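Local atomic coordinates of tylactone synthase starter module and modules 1 & 2 (Streptomyces fradiae, PDB entry 2Z5L), a protein that probably reduces the beta-keto group of a tylosin polyketide intermediate, using its ketoreductase domain of the short-chain dehydrogenase/reductase family. Residues S255-G267 against L330-A343. Sequence-based numbering, arbitrary orientation.
Sequences SWQPSGTVLITGG and LVTAYPPNAVFHTA
Val262 CG1 meets the edge of the Phe340 ring, 3.5 Å from CD2. Trp256 CZ3 reaches the same ring in its plane, 4.0 Å from CZ. Trp256 and Phe340 approach from opposite directions, and Trp256 CH2 also rests on Ala338 CB at 3.7 Å. Leu279 of helix 270-281 packs against Val262, Ile264 and Phe340 on this face of the strands.

On the other face, Leu263 and Val339 lie side by side and point the same way. Leu263 CD1 meets Leu330 CD2, and CD2 meets Val331 CG1 and Val339 CG2. Helix 324-333 thus packs over this face. Strands 261-265 and 338-341 run parallel; Leu263 N to Ala338 O, Phe340 N to Leu263 O and Thr265 N to Phe340 O join them.

At the start of the pair, Asn337 OD1 accepts a hydrogen bond from Thr261 N at 3.0 Å, the donor tilted 22° from the side-chain carbonyl plane. Asn337 N bonds back to Thr261 O. At the far end, chi1 of 72° sets Thr265 OG1 between its own N and carbonyl carbon, hydrogen-bonded to His341 ND1 at 2.6 Å. His341 NE2 bonds to Lys366 O, fixing the ring's rotation. Thr342 OG1 donates to Thr265 O. These polar ties secure the strand end leading into the probable Rossmann-type glycine-rich turn at Gly267.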
loop_
_atom_site.group_PDB
_atom_site.type_symbol
_atom_site.label_atom_id
_atom_site.label_comp_id
_atom_site.label_asym_id
_atom_site.label_seq_id
_atom_site.Cartn_x
_atom_site.Cartn_y
_atom_site.Cartn_z
ATOM N N SER A 255 -17.871 18.730 1.173
ATOM C CA SER A 255 -18.144 17.782 2.238
ATOM C C SER A 255 -19.117 16.721 1.762
ATOM O O SER A 255 -19.629 16.790 0.649
ATOM C CB SER A 255 -18.714 18.501 3.462
ATOM O OG SER A 255 -18.987 17.586 4.505
ATOM N N TRP A 256 -19.371 15.732 2.606
ATOM C CA TRP A 256 -20.281 14.664 2.235
ATOM C C TRP A 256 -21.315 14.498 3.350
ATOM O O TRP A 256 -21.007 14.704 4.524
ATOM C CB TRP A 256 -19.479 13.368 2.027
ATOM C CG TRP A 256 -20.240 12.275 1.363
ATOM C CD1 TRP A 256 -20.549 12.176 0.042
ATOM C CD2 TRP A 256 -20.833 11.143 2.002
ATOM N NE1 TRP A 256 -21.304 11.049 -0.186
ATOM C CE2 TRP A 256 -21.494 10.397 1.003
ATOM C CE3 TRP A 256 -20.872 10.687 3.328
ATOM C CZ2 TRP A 256 -22.189 9.216 1.285
ATOM C CZ3 TRP A 256 -21.559 9.517 3.611
ATOM C CH2 TRP A 256 -22.212 8.793 2.591
ATOM N N GLN A 257 -22.544 14.149 2.980
ATOM C CA GLN A 257 -23.600 13.942 3.964
ATOM C C GLN A 257 -24.188 12.542 3.858
ATOM O O GLN A 257 -24.690 12.147 2.810
ATOM C CB GLN A 257 -24.710 14.978 3.797
ATOM C CG GLN A 257 -24.432 16.296 4.498
ATOM C CD GLN A 257 -25.597 17.274 4.382
ATOM O OE1 GLN A 257 -26.736 16.955 4.744
ATOM N NE2 GLN A 257 -25.316 18.471 3.874
ATOM N N PRO A 258 -24.133 11.773 4.954
ATOM C CA PRO A 258 -24.655 10.404 5.000
ATOM C C PRO A 258 -26.173 10.328 4.833
ATOM O O PRO A 258 -26.889 11.244 5.235
ATOM C CB PRO A 258 -24.209 9.925 6.375
ATOM C CG PRO A 258 -24.333 11.177 7.192
ATOM C CD PRO A 258 -23.655 12.185 6.287
ATOM N N SER A 259 -26.649 9.231 4.245
ATOM C CA SER A 259 -28.083 8.995 4.026
ATOM C C SER A 259 -28.316 7.493 3.796
ATOM O O SER A 259 -27.386 6.773 3.453
ATOM C CB SER A 259 -28.577 9.785 2.809
ATOM O OG SER A 259 -27.928 9.371 1.621
ATOM N N GLY A 260 -29.542 7.016 3.993
ATOM C CA GLY A 260 -29.808 5.601 3.788
ATOM C C GLY A 260 -29.046 4.673 4.729
ATOM O O GLY A 260 -28.747 5.040 5.869
ATOM N N THR A 261 -28.719 3.473 4.253
ATOM C CA THR A 261 -27.992 2.501 5.069
ATOM C C THR A 261 -26.478 2.655 4.896
ATOM O O THR A 261 -25.978 2.731 3.778
ATOM C CB THR A 261 -28.418 1.043 4.714
ATOM O OG1 THR A 261 -29.846 0.938 4.795
ATOM C CG2 THR A 261 -27.801 0.035 5.690
ATOM N N VAL A 262 -25.757 2.727 6.011
ATOM C CA VAL A 262 -24.309 2.857 5.963
ATOM C C VAL A 262 -23.678 1.627 6.613
ATOM O O VAL A 262 -23.971 1.284 7.762
ATOM C CB VAL A 262 -23.825 4.142 6.684
ATOM C CG1 VAL A 262 -22.318 4.260 6.587
ATOM C CG2 VAL A 262 -24.484 5.370 6.072
ATOM N N LEU A 263 -22.848 0.936 5.843
ATOM C CA LEU A 263 -22.158 -0.257 6.317
ATOM C C LEU A 263 -20.762 0.149 6.768
ATOM O O LEU A 263 -20.020 0.773 6.001
ATOM C CB LEU A 263 -22.029 -1.283 5.193
ATOM C CG LEU A 263 -21.219 -2.538 5.501
ATOM C CD1 LEU A 263 -21.824 -3.278 6.711
ATOM C CD2 LEU A 263 -21.230 -3.466 4.273
ATOM N N ILE A 264 -20.408 -0.215 7.996
ATOM C CA ILE A 264 -19.090 0.115 8.543
ATOM C C ILE A 264 -18.385 -1.116 9.102
ATOM O O ILE A 264 -18.817 -1.670 10.121
ATOM C CB ILE A 264 -19.194 1.142 9.696
ATOM C CG1 ILE A 264 -19.658 2.494 9.168
ATOM C CG2 ILE A 264 -17.841 1.267 10.404
ATOM C CD1 ILE A 264 -20.141 3.433 10.269
ATOM N N THR A 265 -17.299 -1.547 8.458
ATOM C CA THR A 265 -16.589 -2.701 9.004
ATOM C C THR A 265 -15.634 -2.194 10.092
ATOM O O THR A 265 -15.305 -1.001 10.132
ATOM C CB THR A 265 -15.837 -3.518 7.922
ATOM O OG1 THR A 265 -14.693 -2.801 7.454
ATOM C CG2 THR A 265 -16.769 -3.802 6.726
ATOM N N GLY A 266 -15.233 -3.080 11.000
ATOM C CA GLY A 266 -14.375 -2.667 12.090
ATOM C C GLY A 266 -15.075 -1.566 12.864
ATOM O O GLY A 266 -14.459 -0.613 13.338
ATOM N N GLY A 267 -16.388 -1.692 12.996
ATOM C CA GLY A 267 -17.159 -0.679 13.712
ATOM C C GLY A 267 -16.962 -0.629 15.229
ATOM O O GLY A 267 -17.404 0.316 15.867
ATOM N N LEU A 330 -25.251 -10.006 4.956
ATOM C CA LEU A 330 -25.463 -8.675 5.514
ATOM C C LEU A 330 -25.853 -7.634 4.482
ATOM O O LEU A 330 -26.749 -6.827 4.715
ATOM C CB LEU A 330 -24.190 -8.235 6.229
ATOM C CG LEU A 330 -24.398 -7.405 7.484
ATOM C CD1 LEU A 330 -25.217 -8.171 8.541
ATOM C CD2 LEU A 330 -23.024 -7.047 8.063
ATOM N N VAL A 331 -25.176 -7.632 3.340
ATOM C CA VAL A 331 -25.522 -6.656 2.314
ATOM C C VAL A 331 -26.836 -7.121 1.665
ATOM O O VAL A 331 -27.540 -6.332 1.029
ATOM C CB VAL A 331 -24.406 -6.524 1.243
ATOM C CG1 VAL A 331 -23.080 -6.193 1.909
ATOM C CG2 VAL A 331 -24.279 -7.803 0.447
ATOM N N THR A 332 -27.174 -8.401 1.810
ATOM C CA THR A 332 -28.449 -8.863 1.249
ATOM C C THR A 332 -29.556 -8.239 2.106
ATOM O O THR A 332 -30.395 -7.527 1.591
ATOM C CB THR A 332 -28.577 -10.408 1.265
ATOM O OG1 THR A 332 -27.661 -10.966 0.310
ATOM C CG2 THR A 332 -30.038 -10.850 0.926
ATOM N N ALA A 333 -29.542 -8.484 3.413
ATOM C CA ALA A 333 -30.566 -7.930 4.303
ATOM C C ALA A 333 -30.610 -6.400 4.366
ATOM O O ALA A 333 -31.686 -5.802 4.503
ATOM C CB ALA A 333 -30.395 -8.485 5.698
ATOM N N TYR A 334 -29.447 -5.765 4.251
ATOM C CA TYR A 334 -29.366 -4.315 4.343
ATOM C C TYR A 334 -28.545 -3.708 3.228
ATOM O O TYR A 334 -27.383 -3.351 3.436
ATOM C CB TYR A 334 -28.741 -3.927 5.678
ATOM C CG TYR A 334 -29.423 -4.576 6.849
ATOM C CD1 TYR A 334 -30.612 -4.056 7.357
ATOM C CD2 TYR A 334 -28.895 -5.723 7.439
ATOM C CE1 TYR A 334 -31.251 -4.658 8.416
ATOM C CE2 TYR A 334 -29.534 -6.334 8.504
ATOM C CZ TYR A 334 -30.704 -5.796 8.985
ATOM O OH TYR A 334 -31.333 -6.378 10.059
ATOM N N PRO A 335 -29.132 -3.585 2.027
ATOM C CA PRO A 335 -28.413 -3.002 0.891
ATOM C C PRO A 335 -27.864 -1.643 1.288
ATOM O O PRO A 335 -28.613 -0.750 1.665
ATOM C CB PRO A 335 -29.494 -2.912 -0.178
ATOM C CG PRO A 335 -30.278 -4.159 0.085
ATOM C CD PRO A 335 -30.445 -4.107 1.596
ATOM N N PRO A 336 -26.540 -1.472 1.204
ATOM C CA PRO A 336 -25.914 -0.204 1.575
ATOM C C PRO A 336 -25.790 0.863 0.496
ATOM O O PRO A 336 -25.582 0.566 -0.684
ATOM C CB PRO A 336 -24.552 -0.648 2.081
ATOM C CG PRO A 336 -24.218 -1.749 1.113
ATOM C CD PRO A 336 -25.525 -2.529 1.035
ATOM N N ASN A 337 -25.925 2.114 0.926
ATOM C CA ASN A 337 -25.780 3.257 0.037
ATOM C C ASN A 337 -24.351 3.760 0.169
ATOM O O ASN A 337 -23.843 4.496 -0.683
ATOM C CB ASN A 337 -26.751 4.366 0.432
ATOM C CG ASN A 337 -28.184 3.924 0.336
ATOM O OD1 ASN A 337 -28.915 3.934 1.320
ATOM N ND2 ASN A 337 -28.598 3.521 -0.864
ATOM N N ALA A 338 -23.714 3.366 1.265
ATOM C CA ALA A 338 -22.330 3.736 1.537
ATOM C C ALA A 338 -21.659 2.649 2.383
ATOM O O ALA A 338 -22.264 2.112 3.318
ATOM C CB ALA A 338 -22.285 5.078 2.260
ATOM N N VAL A 339 -20.414 2.327 2.037
ATOM C CA VAL A 339 -19.624 1.323 2.754
ATOM C C VAL A 339 -18.336 1.959 3.263
ATOM O O VAL A 339 -17.665 2.677 2.526
ATOM C CB VAL A 339 -19.248 0.127 1.838
ATOM C CG1 VAL A 339 -18.372 -0.865 2.594
ATOM C CG2 VAL A 339 -20.500 -0.567 1.351
ATOM N N PHE A 340 -18.001 1.714 4.528
ATOM C CA PHE A 340 -16.768 2.246 5.122
ATOM C C PHE A 340 -15.982 1.060 5.698
ATOM O O PHE A 340 -16.416 0.411 6.649
ATOM C CB PHE A 340 -17.095 3.253 6.224
ATOM C CG PHE A 340 -17.670 4.553 5.710
ATOM C CD1 PHE A 340 -16.851 5.625 5.392
ATOM C CD2 PHE A 340 -19.037 4.705 5.554
ATOM C CE1 PHE A 340 -17.393 6.838 4.941
ATOM C CE2 PHE A 340 -19.586 5.910 5.105
ATOM C CZ PHE A 340 -18.764 6.973 4.797
ATOM N N HIS A 341 -14.824 0.780 5.115
ATOM C CA HIS A 341 -13.994 -0.338 5.550
ATOM C C HIS A 341 -12.876 0.109 6.483
ATOM O O HIS A 341 -11.844 0.584 6.019
ATOM C CB HIS A 341 -13.392 -1.029 4.324
ATOM C CG HIS A 341 -12.697 -2.320 4.629
ATOM N ND1 HIS A 341 -13.289 -3.328 5.358
ATOM C CD2 HIS A 341 -11.463 -2.767 4.295
ATOM C CE1 HIS A 341 -12.446 -4.342 5.465
ATOM N NE2 HIS A 341 -11.332 -4.026 4.831
ATOM N N THR A 342 -13.076 -0.035 7.792
ATOM C CA THR A 342 -12.033 0.364 8.734
ATOM C C THR A 342 -11.366 -0.872 9.348
ATOM O O THR A 342 -10.395 -0.743 10.087
ATOM C CB THR A 342 -12.565 1.303 9.869
ATOM O OG1 THR A 342 -13.034 0.521 10.960
ATOM C CG2 THR A 342 -13.751 2.159 9.405
ATOM N N ALA A 343 -11.867 -2.070 9.027
ATOM C CA ALA A 343 -11.293 -3.302 9.590
ATOM C C ALA A 343 -9.820 -3.524 9.247
ATOM O O ALA A 343 -9.349 -3.167 8.169
ATOM C CB ALA A 343 -12.103 -4.523 9.163
#